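Local atomic coordinates of 2-Cys peroxiredoxin (Plasmodium yoelii, PDB entry 2H01), a protein that probably reduces hydrogen peroxide and organic hydroperoxides to water and alcohols, acting as a thiol-dependent peroxidase of the 2-Cys peroxiredoxin family. Residues Arg109-Leu114 / Val125-Gln130; His135-Asn140 / Leu151-Ala156. All coordinates share one frame; numbering follows the deposited sequence.

Overall arrangement
Both contacts are built on the mixed sheet of the thioredoxin-like fold, and their centres lie 13 Å apart. Interaction 1 sets the turn after helix 106-110 against one face of strand 119-127; interaction 2 packs helix 147-163 against the next strand, 133-138, on the other face. The two strands are antiparallel neighbours, and a probable hydrogen bond of 3.3 Å from L126 N to H135 O joins the contacts directly. L126 also packs on I154 of the helix, its CD2 lying 3.9 Å from I154 CG1. Neither contact includes the predicted peroxidatic cysteine, C47; both lie away from it and belong to the framework of the fold.

Interaction 1. Residues Arg109-Leu114 / Val125-Gln130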
ATOM      1  N   ARG A 109     -10.535   6.920  -5.787  1.00 29.74           N
ATOM      2  CA  ARG A 109     -11.136   8.246  -5.722  1.00 30.43           C
ATOM      3  C   ARG A 109     -11.015   8.841  -4.317  1.00 29.21           C
ATOM      4  O   ARG A 109     -10.604   9.991  -4.161  1.00 28.19           O
ATOM      5  CB  ARG A 109     -12.618   8.172  -6.129  1.00 30.59           C
ATOM      6  CG  ARG A 109     -13.223   9.517  -6.541  1.00 30.86           C
ATOM      7  CD  ARG A 109     -14.746   9.425  -6.694  1.00 31.02           C
ATOM      8  NE  ARG A 109     -15.143   8.322  -7.566  1.00 29.92           N
ATOM      9  CZ  ARG A 109     -14.988   8.318  -8.884  1.00 29.12           C
ATOM     10  NH1 ARG A 109     -14.450   9.366  -9.489  1.00 30.08           N
ATOM     11  NH2 ARG A 109     -15.362   7.263  -9.597  1.00 29.94           N
ATOM     12  N   SER A 110     -11.367   8.049  -3.303  1.00 28.19           N
ATOM     13  CA  SER A 110     -11.310   8.506  -1.913  1.00 27.22           C
ATOM     14  C   SER A 110      -9.914   8.955  -1.493  1.00 26.71           C
ATOM     15  O   SER A 110      -9.765   9.814  -0.625  1.00 27.03           O
ATOM     16  CB  SER A 110     -11.804   7.406  -0.969  1.00 25.65           C
ATOM     17  OG  SER A 110     -10.946   6.280  -0.994  1.00 24.29           O
ATOM     18  N   TYR A 111      -8.895   8.384  -2.124  1.00 26.91           N
ATOM     19  CA  TYR A 111      -7.512   8.721  -1.822  1.00 27.13           C
ATOM     20  C   TYR A 111      -6.956   9.749  -2.799  1.00 28.21           C
ATOM     21  O   TYR A 111      -5.773  10.090  -2.755  1.00 27.74           O
ATOM     22  CB  TYR A 111      -6.667   7.440  -1.811  1.00 26.24           C
ATOM     23  CG  TYR A 111      -6.873   6.614  -0.544  1.00 25.23           C
ATOM     24  CD1 TYR A 111      -6.084   6.828   0.588  1.00 23.15           C
ATOM     25  CD2 TYR A 111      -7.910   5.689  -0.446  1.00 22.76           C
ATOM     26  CE1 TYR A 111      -6.325   6.147   1.785  1.00 22.46           C
ATOM     27  CE2 TYR A 111      -8.163   4.998   0.750  1.00 22.40           C
ATOM     28  CZ  TYR A 111      -7.365   5.233   1.862  1.00 22.39           C
ATOM     29  OH  TYR A 111      -7.589   4.551   3.042  1.00 22.00           O
ATOM     30  N   ASP A 112      -7.829  10.260  -3.667  1.00 31.46           N
ATOM     31  CA  ASP A 112      -7.456  11.264  -4.667  1.00 34.35           C
ATOM     32  C   ASP A 112      -6.306  10.870  -5.569  1.00 33.93           C
ATOM     33  O   ASP A 112      -5.388  11.661  -5.794  1.00 33.54           O
ATOM     34  CB  ASP A 112      -7.102  12.590  -4.002  1.00 37.98           C
ATOM     35  CG  ASP A 112      -8.324  13.367  -3.560  1.00 41.19           C
ATOM     36  OD1 ASP A 112      -9.335  13.358  -4.303  1.00 42.84           O
ATOM     37  OD2 ASP A 112      -8.261  14.000  -2.483  1.00 42.24           O
ATOM     38  N   VAL A 113      -6.358   9.649  -6.090  1.00 33.97           N
ATOM     39  CA  VAL A 113      -5.315   9.166  -6.980  1.00 32.92           C
ATOM     40  C   VAL A 113      -5.933   8.525  -8.205  1.00 33.18           C
ATOM     41  O   VAL A 113      -5.333   7.655  -8.836  1.00 34.28           O
ATOM     42  CB  VAL A 113      -4.396   8.147  -6.282  1.00 32.21           C
ATOM     43  CG1 VAL A 113      -3.655   8.826  -5.147  1.00 29.18           C
ATOM     44  CG2 VAL A 113      -5.214   6.972  -5.760  1.00 32.81           C
ATOM     45  N   LEU A 114      -7.149   8.938  -8.530  1.00 33.21           N
ATOM     46  CA  LEU A 114      -7.806   8.407  -9.713  1.00 33.58           C
ATOM     47  C   LEU A 114      -7.465   9.337 -10.873  1.00 34.54           C
ATOM     48  O   LEU A 114      -7.743  10.535 -10.814  1.00 34.08           O
ATOM     49  CB  LEU A 114      -9.320   8.351  -9.514  1.00 32.62           C
ATOM     50  CG  LEU A 114     -10.104   7.778 -10.700  1.00 31.64           C
ATOM     51  CD1 LEU A 114      -9.600   6.375 -11.036  1.00 31.06           C
ATOM     52  CD2 LEU A 114     -11.583   7.738 -10.351  1.00 30.09           C
ATOM     53  N   VAL A 125       0.834   4.783   0.539  1.00 19.95           N
ATOM     54  CA  VAL A 125       0.126   5.375   1.666  1.00 19.11           C
ATOM     55  C   VAL A 125       0.327   4.542   2.923  1.00 19.48           C
ATOM     56  O   VAL A 125      -0.097   3.388   2.992  1.00 19.42           O
ATOM     57  CB  VAL A 125      -1.378   5.473   1.365  1.00 19.83           C
ATOM     58  CG1 VAL A 125      -2.090   6.262   2.465  1.00 19.78           C
ATOM     59  CG2 VAL A 125      -1.580   6.140   0.006  1.00 19.25           C
ATOM     60  N   LEU A 126       0.979   5.129   3.918  1.00 19.38           N
ATOM     61  CA  LEU A 126       1.240   4.419   5.164  1.00 18.54           C
ATOM     62  C   LEU A 126       0.202   4.818   6.207  1.00 17.35           C
ATOM     63  O   LEU A 126      -0.002   6.004   6.472  1.00 17.03           O
ATOM     64  CB  LEU A 126       2.661   4.728   5.657  1.00 17.96           C
ATOM     65  CG  LEU A 126       3.052   4.258   7.059  1.00 18.61           C
ATOM     66  CD1 LEU A 126       2.936   2.742   7.173  1.00 17.21           C
ATOM     67  CD2 LEU A 126       4.464   4.733   7.370  1.00 17.92           C
ATOM     68  N   ILE A 127      -0.395   3.923   6.774  1.00 20.00           N
ATOM     69  CA  ILE A 127      -1.477   4.054   7.742  1.00 20.00           C
ATOM     70  C   ILE A 127      -1.121   3.378   9.063  1.00 20.00           C
ATOM     71  O   ILE A 127      -0.587   2.246   9.056  1.00 18.20           O
ATOM     72  CB  ILE A 127      -2.781   3.460   7.178  1.00 20.00           C
ATOM     73  CG1 ILE A 127      -3.033   3.975   5.759  1.00 20.00           C
ATOM     74  CG2 ILE A 127      -3.954   3.793   8.087  1.00 20.00           C
ATOM     75  CD1 ILE A 127      -4.115   3.222   5.020  1.00 20.00           C
ATOM     76  N   ASP A 128      -1.270   3.989  10.246  1.00 18.16           N
ATOM     77  CA  ASP A 128      -0.921   3.343  11.520  1.00 20.19           C
ATOM     78  C   ASP A 128      -2.002   2.371  11.989  1.00 22.17           C
ATOM     79  O   ASP A 128      -3.011   2.187  11.309  1.00 21.90           O
ATOM     80  CB  ASP A 128      -0.622   4.373  12.624  1.00 21.59           C
ATOM     81  CG  ASP A 128      -1.823   5.232  12.980  1.00 23.92           C
ATOM     82  OD1 ASP A 128      -2.981   4.790  12.809  1.00 25.11           O
ATOM     83  OD2 ASP A 128      -1.599   6.362  13.457  1.00 24.85           O
ATOM     84  N   LYS A 129      -1.825   1.834  13.183  1.00 23.18           N
ATOM     85  CA  LYS A 129      -2.695   0.807  13.718  1.00 23.34           C
ATOM     86  C   LYS A 129      -4.038   1.363  14.198  1.00 24.29           C
ATOM     87  O   LYS A 129      -4.946   0.628  14.548  1.00 24.72           O
ATOM     88  CB  LYS A 129      -1.981   0.074  14.834  1.00 23.64           C
ATOM     89  CG  LYS A 129      -0.581  -0.315  14.483  1.00 23.51           C
ATOM     90  CD  LYS A 129      -0.190  -1.606  15.164  1.00 24.11           C
ATOM     91  CE  LYS A 129       0.004  -1.424  16.654  1.00 23.83           C
ATOM     92  NZ  LYS A 129       1.049  -0.438  16.957  1.00 25.53           N
ATOM     93  N   GLN A 130      -4.148   2.681  14.171  1.00 24.70           N
ATOM     94  CA  GLN A 130      -5.367   3.379  14.562  1.00 24.84           C
ATOM     95  C   GLN A 130      -6.015   3.896  13.262  1.00 23.60           C
ATOM     96  O   GLN A 130      -6.949   4.693  13.302  1.00 23.34           O
ATOM     97  CB  GLN A 130      -5.052   4.568  15.487  1.00 26.39           C
ATOM     98  CG  GLN A 130      -4.833   4.219  16.966  1.00 31.81           C
ATOM     99  CD  GLN A 130      -3.619   3.331  17.220  1.00 35.59           C
ATOM    100  OE1 GLN A 130      -2.487   3.695  16.889  1.00 37.52           O
ATOM    101  NE2 GLN A 130      -3.850   2.159  17.817  1.00 36.05           N
TER
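Y111 reaches V125 with its ring and I127 with its hydroxyl, joining the end of helix 106-110 to the central sheet of this thioredoxin-like peroxiredoxin fold. V125 and I127 stand two residues apart on strand 119-127, so their side chains emerge on the same face and can serve one long aromatic group. L126, between them, turns to the opposite face and packs on helix 147-163.

The ring is placed with CG beside the backbone N of Y111 (chi1 -76°), and chi2 of -89° stands the ring almost perpendicular to the plane through CA, CB and CG. V125 approaches the ring obliquely, its CG1 methyl 4.3 Å from CE1 of Y111. Farther out, the terminal CD1 methyl of I127 comes to 4.2 Å from Y111 OH. V125 thus touches the hydrocarbon part and I127 the polar end, in a loose van der Waals fit with no hydrogen bond across it. Tyrosine suits this buried place because its ring can join the apolar layer, where it also meets L25 and L36, while OH has a weak hydrogen bond to P7 O.

Backbone turns frame the contact on both segments. D112, with positive phi, is the C-prime residue of a Schellman motif, and D112 N bonds to R109 O at 2.8 Å as the helix ends. Past the strand, an Asx turn follows: Q130 N donates to D128 OD1 at 2.8 Å, meeting that oxygen from above the carboxylate plane at an N-H...O angle of 139°.

Interaction 2. Residues His135-Asn140 / Leu151-Ala156; sequences HLLVNN and LRLIDA
L153 touches both the imidazole of H135 and the end of L137 with one methyl, CD1, bringing helix 147-163 onto strand 133-138 in the thioredoxin-like fold. The contact is small and consists of side-chain packing; no hydrogen bond spans it.

The closer part is an aliphatic group against an aromatic ring. CD1 of L153 lies 3.6 Å from CD2 of H135 and 3.9 Å from NE2 of H135, so it meets the CD2-NE2 part of the imidazole obliquely. On the histidine, CG stands between the backbone N and the carbonyl carbon (chi1 80°), a setting that leaves the ring directed at the helix. On the leucine, CG is anti to the carbonyl carbon and chi2 of 175° extends CD1 away from the helix backbone, giving it the reach to touch the ring.

The second part is purely apolar. L137 and L153 approach tip to tip, with CD2 of L137 4.2 Å from CD1 of L153. H135 and L137 alternate with L136 along the strand and therefore share the face that looks toward the helix. Leucine fits this partly exposed border, where a branched apolar end can serve both neighbours at once; histidine's ring carbon CD2 takes part in the apolar packing, and its place at the partly exposed border suits a polar ring.

Backbone bonds define both elements: D155 N donates to L151 O at 3.0 Å within the helix, while H135 and L137 pair with L126 and F124 of strand 119-127. Beside L153, I154 turns to L126 of that strand and to F61 of helix 58-63, which L151 also touches, while D155 forms a salt bridge with R64; helix 147-163 packs on strands 119-127 and 133-138 and meets helix 58-63 alongside.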
ATOM      1  N   HIS A 135       1.785   9.114   5.872  1.00 22.08           N
ATOM      2  CA  HIS A 135       2.440   9.718   4.725  1.00 23.09           C
ATOM      3  C   HIS A 135       1.763   9.316   3.428  1.00 24.18           C
ATOM      4  O   HIS A 135       1.021   8.336   3.368  1.00 24.49           O
ATOM      5  CB  HIS A 135       3.936   9.372   4.656  1.00 24.44           C
ATOM      6  CG  HIS A 135       4.231   8.010   4.101  1.00 25.69           C
ATOM      7  ND1 HIS A 135       3.795   7.597   2.859  1.00 25.42           N
ATOM      8  CD2 HIS A 135       4.929   6.969   4.619  1.00 26.92           C
ATOM      9  CE1 HIS A 135       4.207   6.361   2.638  1.00 24.22           C
ATOM     10  NE2 HIS A 135       4.899   5.958   3.690  1.00 27.05           N
ATOM     11  N   LEU A 136       1.951  10.161   2.436  1.00 23.83           N
ATOM     12  CA  LEU A 136       1.584   9.891   1.075  1.00 23.39           C
ATOM     13  C   LEU A 136       2.801  10.127   0.204  1.00 23.09           C
ATOM     14  O   LEU A 136       3.385  11.193   0.201  1.00 23.63           O
ATOM     15  CB  LEU A 136       0.433  10.812   0.672  1.00 24.79           C
ATOM     16  CG  LEU A 136      -0.232  10.688  -0.680  1.00 26.62           C
ATOM     17  CD1 LEU A 136      -1.701  10.706  -0.476  1.00 27.82           C
ATOM     18  CD2 LEU A 136       0.180  11.850  -1.519  1.00 27.92           C
ATOM     19  N   LEU A 137       3.180   9.110  -0.538  1.00 21.58           N
ATOM     20  CA  LEU A 137       4.312   9.254  -1.446  1.00 21.30           C
ATOM     21  C   LEU A 137       3.812   9.125  -2.887  1.00 22.02           C
ATOM     22  O   LEU A 137       3.133   8.167  -3.227  1.00 23.33           O
ATOM     23  CB  LEU A 137       5.363   8.181  -1.148  1.00 18.47           C
ATOM     24  CG  LEU A 137       6.620   8.586  -0.369  1.00 18.97           C
ATOM     25  CD1 LEU A 137       6.290   9.420   0.838  1.00 16.15           C
ATOM     26  CD2 LEU A 137       7.362   7.316   0.050  1.00 18.72           C
ATOM     27  N   VAL A 138       4.153  10.096  -3.726  1.00 22.22           N
ATOM     28  CA  VAL A 138       3.716  10.086  -5.113  1.00 22.68           C
ATOM     29  C   VAL A 138       4.807  10.438  -6.109  1.00 22.89           C
ATOM     30  O   VAL A 138       5.942  10.746  -5.739  1.00 23.50           O
ATOM     31  CB  VAL A 138       2.576  11.090  -5.337  1.00 23.93           C
ATOM     32  CG1 VAL A 138       1.263  10.531  -4.798  1.00 23.36           C
ATOM     33  CG2 VAL A 138       2.934  12.409  -4.662  1.00 22.83           C
ATOM     34  N   ASN A 139       4.429  10.393  -7.384  1.00 21.81           N
ATOM     35  CA  ASN A 139       5.325  10.721  -8.487  1.00 22.50           C
ATOM     36  C   ASN A 139       6.715  10.091  -8.397  1.00 21.53           C
ATOM     37  O   ASN A 139       6.835   8.872  -8.245  1.00 21.86           O
ATOM     38  CB  ASN A 139       5.405  12.242  -8.628  1.00 23.08           C
ATOM     39  CG  ASN A 139       4.082  12.833  -9.079  1.00 26.31           C
ATOM     40  OD1 ASN A 139       3.557  12.455 -10.131  1.00 28.16           O
ATOM     41  ND2 ASN A 139       3.522  13.742  -8.282  1.00 26.58           N
ATOM     42  N   ASN A 140       7.762  10.898  -8.471  1.00 19.38           N
ATOM     43  CA  ASN A 140       9.097  10.331  -8.442  1.00 19.56           C
ATOM     44  C   ASN A 140       9.540   9.695  -7.134  1.00 19.97           C
ATOM     45  O   ASN A 140      10.637   9.154  -7.050  1.00 20.09           O
ATOM     46  CB  ASN A 140      10.107  11.360  -8.954  1.00 19.33           C
ATOM     47  CG  ASN A 140      10.116  11.434 -10.484  1.00 20.18           C
ATOM     48  OD1 ASN A 140      10.412  12.475 -11.078  1.00 22.00           O
ATOM     49  ND2 ASN A 140       9.783  10.311 -11.124  1.00 18.40           N
ATOM     50  N   LEU A 151      10.490   1.688   4.264  1.00 22.14           N
ATOM     51  CA  LEU A 151      10.867   0.976   5.485  1.00 20.98           C
ATOM     52  C   LEU A 151      11.504   1.892   6.518  1.00 21.53           C
ATOM     53  O   LEU A 151      11.378   1.677   7.720  1.00 22.14           O
ATOM     54  CB  LEU A 151      11.823  -0.156   5.139  1.00 17.74           C
ATOM     55  CG  LEU A 151      11.146  -1.235   4.311  1.00 15.88           C
ATOM     56  CD1 LEU A 151      12.184  -2.131   3.627  1.00 16.01           C
ATOM     57  CD2 LEU A 151      10.229  -2.026   5.246  1.00 14.29           C
ATOM     58  N   ARG A 152      12.178   2.917   6.021  1.00 21.92           N
ATOM     59  CA  ARG A 152      12.846   3.933   6.819  1.00 23.03           C
ATOM     60  C   ARG A 152      11.812   4.838   7.504  1.00 22.28           C
ATOM     61  O   ARG A 152      12.004   5.253   8.647  1.00 22.68           O
ATOM     62  CB  ARG A 152      13.718   4.764   5.884  1.00 25.40           C
ATOM     63  CG  ARG A 152      14.840   5.536   6.511  1.00 27.47           C
ATOM     64  CD  ARG A 152      15.995   5.461   5.524  1.00 33.19           C
ATOM     65  NE  ARG A 152      16.295   4.053   5.274  1.00 39.17           N
ATOM     66  CZ  ARG A 152      16.688   3.547   4.108  1.00 42.33           C
ATOM     67  NH1 ARG A 152      16.849   4.335   3.045  1.00 40.32           N
ATOM     68  NH2 ARG A 152      16.881   2.232   3.997  1.00 42.99           N
ATOM     69  N   LEU A 153      10.737   5.165   6.790  1.00 21.22           N
ATOM     70  CA  LEU A 153       9.676   6.018   7.337  1.00 21.78           C
ATOM     71  C   LEU A 153       8.932   5.230   8.408  1.00 22.43           C
ATOM     72  O   LEU A 153       8.589   5.758   9.467  1.00 21.14           O
ATOM     73  CB  LEU A 153       8.702   6.453   6.231  1.00 19.74           C
ATOM     74  CG  LEU A 153       9.337   7.422   5.229  1.00 19.04           C
ATOM     75  CD1 LEU A 153       8.372   7.721   4.089  1.00 18.70           C
ATOM     76  CD2 LEU A 153       9.751   8.709   5.969  1.00 18.48           C
ATOM     77  N   ILE A 154       8.536   4.007   8.104  1.00 20.00           N
ATOM     78  CA  ILE A 154       8.135   3.050   9.128  1.00 20.00           C
ATOM     79  C   ILE A 154       9.187   2.943  10.227  1.00 20.00           C
ATOM     80  O   ILE A 154       8.897   3.022  11.406  1.00 24.41           O
ATOM     81  CB  ILE A 154       7.881   1.664   8.503  1.00 20.00           C
ATOM     82  CG1 ILE A 154       6.992   1.793   7.264  1.00 20.00           C
ATOM     83  CG2 ILE A 154       7.252   0.728   9.522  1.00 20.00           C
ATOM     84  CD1 ILE A 154       6.938   0.540   6.420  1.00 20.00           C
ATOM     85  N   ASP A 155      10.166   2.886  10.230  1.00 21.66           N
ATOM     86  CA  ASP A 155      11.006   2.850  11.428  1.00 20.35           C
ATOM     87  C   ASP A 155      10.900   4.168  12.176  1.00 20.50           C
ATOM     88  O   ASP A 155      10.795   4.191  13.400  1.00 20.00           O
ATOM     89  CB  ASP A 155      12.479   2.579  11.078  1.00 18.79           C
ATOM     90  CG  ASP A 155      12.732   1.139  10.684  1.00 21.53           C
ATOM     91  OD1 ASP A 155      13.779   0.860  10.064  1.00 25.54           O
ATOM     92  OD2 ASP A 155      11.888   0.271  10.998  1.00 21.86           O
ATOM     93  N   ALA A 156      10.930   5.271  11.438  1.00 20.08           N
ATOM     94  CA  ALA A 156      10.820   6.580  12.066  1.00 20.74           C
ATOM     95  C   ALA A 156       9.434   6.708  12.721  1.00 21.67           C
ATOM     96  O   ALA A 156       9.311   7.183  13.860  1.00 21.56           O
ATOM     97  CB  ALA A 156      11.026   7.688  11.023  1.00 19.00           C
TER